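PDB 2WAN: pullulanase, which hydrolyses the alpha-1,6-glucosidic linkages of pullulan, and probably those at the branch points of starch polysaccharides, as a debranching glycoside hydrolase. Local coordinates for residues Asn307-Leu318 and Glu595-Val603; Met451-Ala459 and Val516-Thr524. All coordinates share one frame; numbering follows the deposited sequence. Where two conformers were deposited one is given.

Both contacts involve the catalytic alpha/beta barrel: contact 1 joins it to the preceding domain, whereas contact 2 stays within it. In contact 1 the chain leading into strand 319-322, part of the sheet of the carbohydrate-binding module 48, meets the start of helix 597-614. Contact 2 lies between the connections after the first and second barrel strands, and in sequence both its segments fall between the two of contact 1. The centres lie 34 Å apart, and the nearest atoms about 8 Å. Helix 597-614 links them: its first turns carry contact 1, while W610 and Y614 near its end touch P517 of contact 2. One barrel helix thus runs from an interdomain seam to two barrel loops.

Contact 1: Asn307-Leu318 and Glu595-Val603; sequences NLPRYDYSGNDL and EHPMAQKFV
M598 and K601, on the first turns of barrel helix 597-614, reach across to the linker Y313-L318, which leads into the carbohydrate-binding module 48 sheet. M598 is bent at both chi2 (-59°) and chi3, and this curl brings its sulfur up against the backbone of Y313. There SD takes a weak hydrogen bond from Y313 N at 3.4 Å, while CE packs against L318 CD1 at 3.8 Å and also touches Y313 CB. K601 runs almost straight from the helix, CG anti to the backbone N, and bends only at chi4. Its NZ donates to G315 O at 2.9 Å, tilted from the carbonyl plane, and is 2.8 Å from water 1, which in turn bonds weakly to S314 O. D605, one helical turn on, forms a salt bridge with the same ammonium. An alanine in place of K601 takes away the ammonium, which would probably leave G315 O without its donor from the helix and the D605 carboxylate without its charged mate. At the N-cap end, N307 OD1 lies 3.0 Å from H596 ND1, but the angle is too poor for a bond; its hydrogen-bond partner is Y572 OH, whose ring stacks on H596. P597 CD also packs near this oxygen, at 3.8 Å. Strand 326-332 borders both sides: M598 touches W332, and Y313 and L318 touch R330.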
ATOM      1  N   ASN A 307       1.698 -20.522 -10.115  1.00 17.79           N
ATOM      2  CA  ASN A 307       2.565 -19.447 -10.628  1.00 20.00           C
ATOM      3  C   ASN A 307       3.118 -19.727 -12.024  1.00 20.41           C
ATOM      4  O   ASN A 307       3.507 -18.800 -12.729  1.00 21.24           O
ATOM      5  CB  ASN A 307       3.783 -19.196  -9.725  1.00 19.34           C
ATOM      6  CG  ASN A 307       3.424 -18.769  -8.314  1.00 19.01           C
ATOM      7  OD1 ASN A 307       2.269 -18.501  -7.983  1.00 19.04           O
ATOM      8  ND2 ASN A 307       4.445 -18.708  -7.460  1.00 18.07           N
ATOM      9  N   LEU A 308       3.180 -21.006 -12.398  1.00 21.43           N
ATOM     10  CA  LEU A 308       3.860 -21.429 -13.634  1.00 20.70           C
ATOM     11  C   LEU A 308       3.196 -20.866 -14.898  1.00 19.59           C
ATOM     12  O   LEU A 308       1.974 -20.707 -14.944  1.00 19.00           O
ATOM     13  CB  LEU A 308       3.962 -22.966 -13.704  1.00 20.20           C
ATOM     14  CG  LEU A 308       4.850 -23.663 -12.657  1.00 24.13           C
ATOM     15  CD1 LEU A 308       4.669 -25.184 -12.681  1.00 24.98           C
ATOM     16  CD2 LEU A 308       6.304 -23.302 -12.847  1.00 26.18           C
ATOM     17  N   PRO A 309       4.000 -20.559 -15.935  1.00 20.89           N
ATOM     18  CA  PRO A 309       3.478 -19.990 -17.178  1.00 21.13           C
ATOM     19  C   PRO A 309       2.277 -20.734 -17.791  1.00 22.56           C
ATOM     20  O   PRO A 309       1.434 -20.107 -18.433  1.00 21.59           O
ATOM     21  CB  PRO A 309       4.690 -20.048 -18.107  1.00 22.55           C
ATOM     22  CG  PRO A 309       5.828 -19.804 -17.164  1.00 21.60           C
ATOM     23  CD  PRO A 309       5.473 -20.594 -15.940  1.00 19.42           C
ATOM     24  N   ARG A 310       2.191 -22.046 -17.586  1.00 22.37           N
ATOM     25  CA  ARG A 310       1.083 -22.820 -18.156  1.00 21.13           C
ATOM     26  C   ARG A 310      -0.290 -22.431 -17.587  1.00 20.57           C
ATOM     27  O   ARG A 310      -1.304 -22.666 -18.240  1.00 20.50           O
ATOM     28  CB  ARG A 310       1.324 -24.323 -18.014  1.00 21.50           C
ATOM     29  CG  ARG A 310       1.249 -24.849 -16.598  1.00 23.12           C
ATOM     30  CD  ARG A 310       1.334 -26.367 -16.571  1.00 30.45           C
ATOM     31  NE  ARG A 310       0.238 -26.984 -17.311  1.00 29.55           N
ATOM     32  CZ  ARG A 310       0.179 -28.272 -17.633  1.00 35.78           C
ATOM     33  NH1 ARG A 310       1.162 -29.098 -17.297  1.00 34.02           N
ATOM     34  NH2 ARG A 310      -0.861 -28.730 -18.306  1.00 33.51           N
ATOM     35  N   TYR A 311      -0.303 -21.847 -16.384  1.00 18.27           N
ATOM     36  CA  TYR A 311      -1.533 -21.370 -15.733  1.00 17.45           C
ATOM     37  C   TYR A 311      -1.637 -19.850 -15.765  1.00 19.07           C
ATOM     38  O   TYR A 311      -2.446 -19.269 -15.027  1.00 18.28           O
ATOM     39  CB  TYR A 311      -1.603 -21.851 -14.273  1.00 17.30           C
ATOM     40  CG  TYR A 311      -1.335 -23.332 -14.121  1.00 21.14           C
ATOM     41  CD1 TYR A 311      -2.255 -24.268 -14.590  1.00 24.82           C
ATOM     42  CD2 TYR A 311      -0.165 -23.795 -13.520  1.00 19.61           C
ATOM     43  CE1 TYR A 311      -2.020 -25.629 -14.477  1.00 23.53           C
ATOM     44  CE2 TYR A 311       0.081 -25.173 -13.390  1.00 20.05           C
ATOM     45  CZ  TYR A 311      -0.859 -26.076 -13.876  1.00 22.51           C
ATOM     46  OH  TYR A 311      -0.656 -27.441 -13.790  1.00 21.37           O
ATOM     47  N   ASP A 312      -0.832 -19.214 -16.613  1.00 17.24           N
ATOM     48  CA  ASP A 312      -0.807 -17.761 -16.685  0.50 19.42           C
ATOM     49  C   ASP A 312      -1.542 -17.218 -17.909  1.00 19.03           C
ATOM     50  O   ASP A 312      -1.075 -17.325 -19.052  1.00 18.05           O
ATOM     51  CB  ASP A 312       0.622 -17.229 -16.618  0.50 20.50           C
ATOM     52  CG  ASP A 312       0.672 -15.726 -16.701  0.50 26.82           C
ATOM     53  OD1 ASP A 312      -0.005 -15.074 -15.868  0.50 18.97           O
ATOM     54  OD2 ASP A 312       1.364 -15.206 -17.609  0.50 28.87           O
ATOM     55  N   TYR A 313      -2.705 -16.636 -17.656  1.00 17.58           N
ATOM     56  CA  TYR A 313      -3.541 -16.096 -18.722  1.00 15.89           C
ATOM     57  C   TYR A 313      -3.336 -14.602 -18.877  1.00 17.81           C
ATOM     58  O   TYR A 313      -3.554 -13.841 -17.935  1.00 18.82           O
ATOM     59  CB  TYR A 313      -5.019 -16.398 -18.463  1.00 15.46           C
ATOM     60  CG  TYR A 313      -5.915 -15.901 -19.595  1.00 12.87           C
ATOM     61  CD1 TYR A 313      -5.938 -16.557 -20.827  1.00 16.44           C
ATOM     62  CD2 TYR A 313      -6.720 -14.764 -19.440  1.00 19.50           C
ATOM     63  CE1 TYR A 313      -6.731 -16.108 -21.873  1.00 16.66           C
ATOM     64  CE2 TYR A 313      -7.531 -14.308 -20.481  1.00 15.24           C
ATOM     65  CZ  TYR A 313      -7.528 -14.993 -21.704  1.00 15.63           C
ATOM     66  OH  TYR A 313      -8.306 -14.565 -22.755  1.00 16.97           O
ATOM     67  N   SER A 314      -2.930 -14.188 -20.070  1.00 18.35           N
ATOM     68  CA  SER A 314      -2.570 -12.794 -20.297  1.00 20.44           C
ATOM     69  C   SER A 314      -3.587 -12.003 -21.124  1.00 19.29           C
ATOM     70  O   SER A 314      -3.348 -10.833 -21.436  1.00 20.92           O
ATOM     71  CB  SER A 314      -1.167 -12.694 -20.903  1.00 21.95           C
ATOM     72  OG  SER A 314      -1.109 -13.312 -22.172  1.00 25.74           O
ATOM     73  N   GLY A 315      -4.712 -12.623 -21.480  1.00 18.02           N
ATOM     74  CA  GLY A 315      -5.756 -11.906 -22.233  1.00 16.78           C
ATOM     75  C   GLY A 315      -6.391 -10.778 -21.427  1.00 19.11           C
ATOM     76  O   GLY A 315      -6.295 -10.756 -20.197  1.00 20.37           O
ATOM     77  N   ASN A 316      -7.067  -9.862 -22.120  1.00 18.07           N
ATOM     78  CA  ASN A 316      -7.663  -8.682 -21.484  1.00 18.26           C
ATOM     79  C   ASN A 316      -9.179  -8.810 -21.303  1.00 16.29           C
ATOM     80  O   ASN A 316      -9.856  -7.816 -21.044  1.00 18.14           O
ATOM     81  CB  ASN A 316      -7.336  -7.421 -22.304  1.00 20.58           C
ATOM     82  CG  ASN A 316      -7.896  -7.483 -23.740  1.00 29.90           C
ATOM     83  OD1 ASN A 316      -8.699  -8.359 -24.079  1.00 33.06           O
ATOM     84  ND2 ASN A 316      -7.466  -6.550 -24.582  1.00 36.20           N
ATOM     85  N   ASP A 317      -9.694 -10.043 -21.404  1.00 14.70           N
ATOM     86  CA  ASP A 317     -11.128 -10.301 -21.432  1.00 15.54           C
ATOM     87  C   ASP A 317     -11.685 -11.054 -20.211  1.00 15.50           C
ATOM     88  O   ASP A 317     -12.798 -11.597 -20.274  1.00 16.59           O
ATOM     89  CB  ASP A 317     -11.517 -11.038 -22.730  1.00 15.87           C
ATOM     90  CG  ASP A 317     -10.930 -12.429 -22.811  1.00 19.29           C
ATOM     91  OD1 ASP A 317      -9.851 -12.666 -22.226  1.00 18.13           O
ATOM     92  OD2 ASP A 317     -11.545 -13.290 -23.474  1.00 20.09           O
ATOM     93  N   LEU A 318     -10.948 -11.099 -19.100  1.00 13.23           N
ATOM     94  CA  LEU A 318     -11.567 -11.669 -17.894  1.00 12.49           C
ATOM     95  C   LEU A 318     -12.800 -10.843 -17.489  1.00 14.99           C
ATOM     96  O   LEU A 318     -12.786  -9.597 -17.558  1.00 13.57           O
ATOM     97  CB  LEU A 318     -10.572 -11.819 -16.732  1.00 11.50           C
ATOM     98  CG  LEU A 318      -9.424 -12.826 -16.948  1.00 13.31           C
ATOM     99  CD1 LEU A 318      -8.486 -12.826 -15.722  1.00 12.51           C
ATOM    100  CD2 LEU A 318      -9.955 -14.230 -17.206  1.00 14.08           C
ATOM    101  N   GLU A 595       2.436 -11.366  -5.251  1.00 16.26           N
ATOM    102  CA  GLU A 595       3.533 -12.171  -5.815  1.00 16.10           C
ATOM    103  C   GLU A 595       3.024 -13.340  -6.680  1.00 17.74           C
ATOM    104  O   GLU A 595       3.814 -14.033  -7.332  1.00 17.37           O
ATOM    105  CB  GLU A 595       4.483 -12.687  -4.716  1.00 18.07           C
ATOM    106  CG  GLU A 595       3.936 -13.817  -3.835  1.00 16.89           C
ATOM    107  CD  GLU A 595       3.156 -13.345  -2.618  1.00 22.65           C
ATOM    108  OE1 GLU A 595       2.658 -12.196  -2.595  1.00 16.84           O
ATOM    109  OE2 GLU A 595       3.020 -14.139  -1.667  1.00 18.32           O
ATOM    110  N   HIS A 596       1.715 -13.568  -6.659  1.00 14.46           N
ATOM    111  CA  HIS A 596       1.085 -14.577  -7.516  1.00 15.13           C
ATOM    112  C   HIS A 596       0.652 -13.849  -8.783  1.00 15.81           C
ATOM    113  O   HIS A 596      -0.174 -12.936  -8.697  1.00 15.52           O
ATOM    114  CB  HIS A 596      -0.141 -15.195  -6.834  1.00 12.71           C
ATOM    115  CG  HIS A 596       0.163 -16.228  -5.783  1.00 14.87           C
ATOM    116  ND1 HIS A 596       1.403 -16.817  -5.622  1.00 19.45           N
ATOM    117  CD2 HIS A 596      -0.642 -16.798  -4.859  1.00 10.61           C
ATOM    118  CE1 HIS A 596       1.342 -17.706  -4.642  1.00 11.61           C
ATOM    119  NE2 HIS A 596       0.115 -17.709  -4.160  1.00 17.40           N
ATOM    120  N   PRO A 597       1.197 -14.231  -9.956  1.00 14.39           N
ATOM    121  CA  PRO A 597       0.976 -13.499 -11.219  1.00 15.41           C
ATOM    122  C   PRO A 597      -0.485 -13.115 -11.539  1.00 15.36           C
ATOM    123  O   PRO A 597      -0.739 -11.963 -11.927  1.00 15.29           O
ATOM    124  CB  PRO A 597       1.533 -14.451 -12.277  1.00 15.18           C
ATOM    125  CG  PRO A 597       2.688 -15.136 -11.531  1.00 18.21           C
ATOM    126  CD  PRO A 597       2.162 -15.342 -10.133  1.00 14.99           C
ATOM    127  N   MET A 598      -1.427 -14.053 -11.389  1.00 16.10           N
ATOM    128  CA  MET A 598      -2.832 -13.757 -11.719  1.00 16.05           C
ATOM    129  C   MET A 598      -3.501 -12.860 -10.685  1.00 14.42           C
ATOM    130  O   MET A 598      -4.444 -12.137 -11.010  1.00 15.46           O
ATOM    131  CB  MET A 598      -3.647 -15.030 -11.982  1.00 15.98           C
ATOM    132  CG  MET A 598      -3.268 -15.755 -13.293  1.00 14.43           C
ATOM    133  SD  MET A 598      -3.430 -14.826 -14.827  1.00 15.78           S
ATOM    134  CE  MET A 598      -5.208 -14.683 -14.971  1.00 15.34           C
ATOM    135  N   ALA A 599      -3.013 -12.899  -9.445  1.00 15.30           N
ATOM    136  CA  ALA A 599      -3.495 -11.980  -8.423  1.00 14.88           C
ATOM    137  C   ALA A 599      -2.966 -10.571  -8.757  1.00 14.61           C
ATOM    138  O   ALA A 599      -3.715  -9.575  -8.735  1.00 13.75           O
ATOM    139  CB  ALA A 599      -3.051 -12.448  -7.044  1.00 15.56           C
ATOM    140  N   GLN A 600      -1.683 -10.485  -9.100  1.00 12.26           N
ATOM    141  CA  GLN A 600      -1.119  -9.213  -9.562  1.00 13.11           C
ATOM    142  C   GLN A 600      -1.880  -8.673 -10.785  1.00 14.23           C
ATOM    143  O   GLN A 600      -2.195  -7.481 -10.853  1.00 14.24           O
ATOM    144  CB  GLN A 600       0.375  -9.366  -9.893  1.00 15.84           C
ATOM    145  CG  GLN A 600       1.094  -8.033 -10.224  1.00 16.31           C
ATOM    146  CD  GLN A 600       2.485  -8.281 -10.787  1.00 16.56           C
ATOM    147  OE1 GLN A 600       2.628  -8.827 -11.879  1.00 18.57           O
ATOM    148  NE2 GLN A 600       3.513  -7.905 -10.029  1.00 16.44           N
ATOM    149  N   LYS A 601      -2.160  -9.546 -11.752  1.00 12.21           N
ATOM    150  CA  LYS A 601      -2.927  -9.149 -12.938  1.00 12.58           C
ATOM    151  C   LYS A 601      -4.299  -8.595 -12.568  1.00 13.23           C
ATOM    152  O   LYS A 601      -4.744  -7.622 -13.182  1.00 13.43           O
ATOM    153  CB  LYS A 601      -3.067 -10.320 -13.920  1.00 12.15           C
ATOM    154  CG  LYS A 601      -3.965  -9.995 -15.133  1.00 14.71           C
ATOM    155  CD  LYS A 601      -4.042 -11.182 -16.085  1.00 17.47           C
ATOM    156  CE  LYS A 601      -5.099 -10.988 -17.185  1.00 18.97           C
ATOM    157  NZ  LYS A 601      -5.049  -9.624 -17.816  1.00 20.14           N
ATOM    158  N   PHE A 602      -4.951  -9.189 -11.561  1.00 12.82           N
ATOM    159  CA  PHE A 602      -6.246  -8.699 -11.120  1.00 11.58           C
ATOM    160  C   PHE A 602      -6.156  -7.226 -10.693  1.00 12.46           C
ATOM    161  O   PHE A 602      -7.023  -6.409 -11.021  1.00 13.73           O
ATOM    162  CB  PHE A 602      -6.820  -9.535  -9.955  1.00 13.09           C
ATOM    163  CG  PHE A 602      -8.087  -8.947  -9.390  1.00 13.46           C
ATOM    164  CD1 PHE A 602      -9.309  -9.228  -9.994  1.00 12.94           C
ATOM    165  CD2 PHE A 602      -8.059  -8.040  -8.310  1.00 12.53           C
ATOM    166  CE1 PHE A 602     -10.495  -8.659  -9.521  1.00 14.54           C
ATOM    167  CE2 PHE A 602      -9.244  -7.471  -7.842  1.00 11.76           C
ATOM    168  CZ  PHE A 602     -10.456  -7.784  -8.453  1.00 12.31           C
ATOM    169  N   VAL A 603      -5.116  -6.904  -9.932  1.00 11.58           N
ATOM    170  CA  VAL A 603      -4.922  -5.529  -9.473  1.00 12.73           C
ATOM    171  C   VAL A 603      -4.609  -4.610 -10.653  1.00 10.69           C
ATOM    172  O   VAL A 603      -5.196  -3.524 -10.775  1.00 10.02           O
ATOM    173  CB  VAL A 603      -3.818  -5.447  -8.381  1.00 13.30           C
ATOM    174  CG1 VAL A 603      -3.543  -3.975  -7.980  1.00 14.25           C
ATOM    175  CG2 VAL A 603      -4.248  -6.252  -7.164  1.00 14.14           C
TER
HETATM  176  O   HOH W   1      -2.455  -9.093 -18.749  1.00 42.30           O

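Contact 2: Met451-Ala459 and Val516-Thr524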
ATOM      1  N   MET A 451     -26.265  21.084   0.774  1.00 12.32           N
ATOM      2  CA  MET A 451     -26.368  20.157  -0.354  1.00 11.26           C
ATOM      3  C   MET A 451     -27.607  19.285  -0.185  1.00 13.31           C
ATOM      4  O   MET A 451     -27.917  18.833   0.933  1.00 13.98           O
ATOM      5  CB  MET A 451     -25.090  19.315  -0.444  1.00 10.90           C
ATOM      6  CG  MET A 451     -23.926  20.089  -1.081  1.00 10.27           C
ATOM      7  SD  MET A 451     -22.303  19.373  -0.812  1.00 11.96           S
ATOM      8  CE  MET A 451     -21.994  19.861   0.893  1.00  7.90           C
ATOM      9  N   LYS A 452     -28.306  19.047  -1.297  1.00 13.25           N
ATOM     10  CA  LYS A 452     -29.555  18.257  -1.297  1.00 15.31           C
ATOM     11  C   LYS A 452     -29.306  16.755  -1.205  1.00 14.00           C
ATOM     12  O   LYS A 452     -29.979  16.040  -0.460  1.00 16.28           O
ATOM     13  CB  LYS A 452     -30.372  18.563  -2.566  1.00 15.90           C
ATOM     14  CG  LYS A 452     -31.034  19.940  -2.565  1.00 22.55           C
ATOM     15  CD  LYS A 452     -31.828  20.160  -3.859  1.00 35.03           C
ATOM     16  CE  LYS A 452     -32.581  21.492  -3.836  1.00 41.95           C
ATOM     17  NZ  LYS A 452     -31.661  22.665  -3.941  1.00 48.27           N
ATOM     18  N   ASN A 453     -28.320  16.273  -1.959  1.00 13.28           N
ATOM     19  CA  ASN A 453     -28.034  14.832  -2.037  1.00 11.16           C
ATOM     20  C   ASN A 453     -27.125  14.431  -0.897  1.00 12.40           C
ATOM     21  O   ASN A 453     -25.972  14.051  -1.102  1.00 13.19           O
ATOM     22  CB  ASN A 453     -27.375  14.492  -3.386  1.00  8.70           C
ATOM     23  CG  ASN A 453     -28.339  14.660  -4.552  1.00 16.78           C
ATOM     24  OD1 ASN A 453     -29.203  13.812  -4.767  1.00 16.51           O
ATOM     25  ND2 ASN A 453     -28.192  15.748  -5.311  1.00 18.02           N
ATOM     26  N   LYS A 454     -27.648  14.532   0.318  1.00 12.32           N
ATOM     27  CA  LYS A 454     -26.815  14.398   1.512  1.00 10.46           C
ATOM     28  C   LYS A 454     -26.240  13.002   1.659  1.00 11.04           C
ATOM     29  O   LYS A 454     -26.966  12.006   1.607  1.00 13.64           O
ATOM     30  CB  LYS A 454     -27.595  14.809   2.757  1.00 14.56           C
ATOM     31  CG  LYS A 454     -27.898  16.282   2.762  1.00 11.71           C
ATOM     32  CD  LYS A 454     -28.473  16.700   4.111  1.00 16.82           C
ATOM     33  CE  LYS A 454     -29.064  18.076   4.037  1.00 18.47           C
ATOM     34  NZ  LYS A 454     -28.009  19.083   3.920  1.00 19.41           N
ATOM     35  N   GLY A 455     -24.912  12.953   1.783  1.00 11.25           N
ATOM     36  CA  GLY A 455     -24.163  11.712   1.940  1.00 11.84           C
ATOM     37  C   GLY A 455     -23.900  10.949   0.646  1.00 11.39           C
ATOM     38  O   GLY A 455     -23.440   9.799   0.695  1.00 11.64           O
ATOM     39  N   LYS A 456     -24.128  11.597  -0.501  1.00 10.93           N
ATOM     40  CA  LYS A 456     -24.126  10.922  -1.811  1.00  9.87           C
ATOM     41  C   LYS A 456     -23.100  11.487  -2.798  1.00 10.19           C
ATOM     42  O   LYS A 456     -22.695  12.641  -2.678  1.00 11.14           O
ATOM     43  CB  LYS A 456     -25.512  11.028  -2.460  1.00  9.64           C
ATOM     44  CG  LYS A 456     -26.654  10.502  -1.560  1.00 10.79           C
ATOM     45  CD  LYS A 456     -26.621   8.970  -1.447  1.00 10.53           C
ATOM     46  CE  LYS A 456     -27.865   8.460  -0.690  1.00 12.10           C
ATOM     47  NZ  LYS A 456     -27.812   6.988  -0.519  1.00 11.30           N
ATOM     48  N   TYR A 457     -22.692  10.673  -3.773  1.00 11.06           N
ATOM     49  CA  TYR A 457     -21.817  11.155  -4.848  1.00  9.88           C
ATOM     50  C   TYR A 457     -22.350  12.459  -5.431  1.00  9.88           C
ATOM     51  O   TYR A 457     -21.567  13.368  -5.725  1.00  9.76           O
ATOM     52  CB  TYR A 457     -21.688  10.150  -6.008  1.00  9.35           C
ATOM     53  CG  TYR A 457     -21.158   8.776  -5.648  1.00  9.17           C
ATOM     54  CD1 TYR A 457     -19.902   8.607  -5.048  1.00 10.07           C
ATOM     55  CD2 TYR A 457     -21.909   7.632  -5.945  1.00  9.97           C
ATOM     56  CE1 TYR A 457     -19.411   7.334  -4.763  1.00  9.16           C
ATOM     57  CE2 TYR A 457     -21.429   6.349  -5.652  1.00 10.62           C
ATOM     58  CZ  TYR A 457     -20.180   6.214  -5.051  1.00 11.28           C
ATOM     59  OH  TYR A 457     -19.708   4.950  -4.750  1.00  9.79           O
ATOM     60  N   LEU A 458     -23.665  12.528  -5.654  1.00 10.12           N
ATOM     61  CA  LEU A 458     -24.242  13.670  -6.375  1.00  8.66           C
ATOM     62  C   LEU A 458     -24.115  14.998  -5.632  1.00  9.37           C
ATOM     63  O   LEU A 458     -24.239  16.057  -6.253  1.00  9.96           O
ATOM     64  CB  LEU A 458     -25.722  13.430  -6.773  1.00  7.22           C
ATOM     65  CG  LEU A 458     -25.929  12.387  -7.881  1.00 10.78           C
ATOM     66  CD1 LEU A 458     -27.400  12.399  -8.284  1.00 11.38           C
ATOM     67  CD2 LEU A 458     -25.054  12.658  -9.110  1.00 12.54           C
ATOM     68  N   ALA A 459     -23.880  14.961  -4.317  1.00  9.92           N
ATOM     69  CA  ALA A 459     -23.633  16.207  -3.583  1.00 11.29           C
ATOM     70  C   ALA A 459     -22.477  17.005  -4.201  1.00 11.22           C
ATOM     71  O   ALA A 459     -22.497  18.229  -4.175  1.00  9.42           O
ATOM     72  CB  ALA A 459     -23.377  15.929  -2.091  1.00  9.41           C
ATOM     73  N   VAL A 516     -16.663  -2.153  -8.807  1.00  9.31           N
ATOM     74  CA  VAL A 516     -18.037  -1.642  -8.678  1.00  8.73           C
ATOM     75  C   VAL A 516     -18.028  -0.462  -7.691  1.00  9.12           C
ATOM     76  O   VAL A 516     -17.407  -0.563  -6.641  1.00 11.44           O
ATOM     77  CB  VAL A 516     -19.008  -2.734  -8.121  1.00  9.54           C
ATOM     78  CG1 VAL A 516     -20.433  -2.194  -7.935  1.00 11.41           C
ATOM     79  CG2 VAL A 516     -18.999  -4.016  -9.020  1.00 10.38           C
ATOM     80  N   PRO A 517     -18.719   0.657  -8.025  1.00 10.89           N
ATOM     81  CA  PRO A 517     -18.854   1.764  -7.077  1.00 11.09           C
ATOM     82  C   PRO A 517     -19.706   1.383  -5.877  1.00 11.14           C
ATOM     83  O   PRO A 517     -20.705   0.663  -6.023  1.00 10.91           O
ATOM     84  CB  PRO A 517     -19.591   2.839  -7.896  1.00 10.42           C
ATOM     85  CG  PRO A 517     -19.283   2.500  -9.323  1.00 11.23           C
ATOM     86  CD  PRO A 517     -19.339   0.995  -9.325  1.00 10.72           C
ATOM     87  N   GLU A 518     -19.317   1.865  -4.698  1.00  8.09           N
ATOM     88  CA  GLU A 518     -20.121   1.648  -3.493  1.00  9.48           C
ATOM     89  C   GLU A 518     -21.576   2.118  -3.659  1.00  9.89           C
ATOM     90  O   GLU A 518     -21.832   3.277  -4.002  1.00 10.80           O
ATOM     91  CB  GLU A 518     -19.470   2.324  -2.285  1.00  9.12           C
ATOM     92  CG  GLU A 518     -20.342   2.244  -1.013  1.00 11.50           C
ATOM     93  CD  GLU A 518     -20.645   0.821  -0.572  1.00 10.83           C
ATOM     94  OE1 GLU A 518     -19.796  -0.070  -0.779  1.00 12.40           O
ATOM     95  OE2 GLU A 518     -21.747   0.576   0.026  1.00 11.99           O
ATOM     96  N   GLY A 519     -22.519   1.222  -3.362  1.00 10.18           N
ATOM     97  CA  GLY A 519     -23.946   1.510  -3.556  1.00 10.96           C
ATOM     98  C   GLY A 519     -24.527   2.512  -2.582  1.00 11.91           C
ATOM     99  O   GLY A 519     -25.426   3.289  -2.931  1.00 10.66           O
ATOM    100  N   ALA A 520     -24.012   2.503  -1.352  1.00 11.58           N
ATOM    101  CA  ALA A 520     -24.554   3.356  -0.277  1.00 10.39           C
ATOM    102  C   ALA A 520     -24.471   4.847  -0.636  1.00 12.80           C
ATOM    103  O   ALA A 520     -25.288   5.636  -0.174  1.00 12.07           O
ATOM    104  CB  ALA A 520     -23.832   3.083   1.069  1.00  9.93           C
ATOM    105  N   TYR A 521     -23.512   5.215  -1.489  1.00 10.62           N
ATOM    106  CA  TYR A 521     -23.339   6.623  -1.883  1.00  9.92           C
ATOM    107  C   TYR A 521     -24.117   7.004  -3.150  1.00 11.06           C
ATOM    108  O   TYR A 521     -24.073   8.160  -3.569  1.00 10.91           O
ATOM    109  CB  TYR A 521     -21.831   6.949  -2.049  1.00  9.07           C
ATOM    110  CG  TYR A 521     -20.966   6.540  -0.873  1.00 11.41           C
ATOM    111  CD1 TYR A 521     -21.423   6.704   0.442  1.00 10.75           C
ATOM    112  CD2 TYR A 521     -19.685   6.003  -1.068  1.00  9.69           C
ATOM    113  CE1 TYR A 521     -20.635   6.314   1.547  1.00 11.91           C
ATOM    114  CE2 TYR A 521     -18.880   5.606   0.039  1.00  8.79           C
ATOM    115  CZ  TYR A 521     -19.380   5.782   1.339  1.00 10.28           C
ATOM    116  OH  TYR A 521     -18.620   5.412   2.422  1.00 12.64           O
ATOM    117  N   ALA A 522     -24.825   6.034  -3.750  1.00 10.07           N
ATOM    118  CA  ALA A 522     -25.710   6.303  -4.891  1.00  9.97           C
ATOM    119  C   ALA A 522     -27.114   6.608  -4.396  1.00  8.70           C
ATOM    120  O   ALA A 522     -27.471   6.205  -3.279  1.00 11.04           O
ATOM    121  CB  ALA A 522     -25.742   5.093  -5.823  1.00 10.18           C
ATOM    122  N   THR A 523     -27.923   7.279  -5.230  1.00  8.79           N
ATOM    123  CA  THR A 523     -29.312   7.555  -4.862  1.00  8.44           C
ATOM    124  C   THR A 523     -30.150   6.264  -4.770  1.00 11.05           C
ATOM    125  O   THR A 523     -31.191   6.221  -4.099  1.00 12.57           O
ATOM    126  CB  THR A 523     -29.999   8.578  -5.798  1.00 10.35           C
ATOM    127  OG1 THR A 523     -30.040   8.072  -7.139  1.00 12.00           O
ATOM    128  CG2 THR A 523     -29.265   9.917  -5.765  1.00 12.07           C
ATOM    129  N   THR A 524     -29.677   5.225  -5.445  1.00 11.27           N
ATOM    130  CA  THR A 524     -30.253   3.885  -5.330  1.00  9.36           C
ATOM    131  C   THR A 524     -29.163   2.838  -5.591  1.00  9.62           C
ATOM    132  O   THR A 524     -28.267   3.059  -6.413  1.00 10.17           O
ATOM    133  CB  THR A 524     -31.424   3.661  -6.333  1.00 11.01           C
ATOM    134  OG1 THR A 524     -31.943   2.333  -6.167  1.00 10.29           O
ATOM    135  CG2 THR A 524     -30.946   3.796  -7.775  1.00 11.97           C
TER
HETATM  136  O   HOH W   2     -25.036   9.851  -5.700  1.00 10.38           O
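Y457 presents the face of its ring to a methylene: Y521 CB sits 3.5 Å from the ring centroid, only 13° off the normal, in a CH-pi contact. The Y521 ring stands on edge to the same face, the planes 84° apart, giving an offset edge-to-face pair. The two loops belong to successive beta-alpha connections of the alpha-amylase-type barrel, after its first and second strands. The backbone brings them together as well. Y457 N donates to Y521 O at 2.9 Å, and water 2 donates to that same oxygen while accepting from L458 N, so a single carbonyl ties two consecutive amides of the 3-10 segment to the other loop.

Just before it, a type II turn from N453 to K456, with G455 at positive phi, delivers the K456 side chain. This chain bends at chi2 (-72°) and then runs extended over the backbone of Y521, its CD at 3.4 Å from Y521 O. NZ bonds both A520 O and A522 O at 2.9 Å each, above the carbonyl plane of A522 and not on a lone pair, but tilted from that of A520, so the ammonium spans two carbonyls of the 519-522 turn, those either side of Y521 in sequence, and probably helps fix its shape. At T523, which is exposed, CG2 meets L458 CD1 at 4.0 Å, while T523 OG1 is engaged by E533 of helix 529-543. Towards the barrel, P517 rests on W610 and Y614 of helix 597-614, and the E518 carboxylate is held by F494 N at OE1 and by A520 N at OE2. The backbone carbonyl of E518 is what receives the end of Y457: OH donates to E518 O at 2.8 Å, squarely on a lone pair.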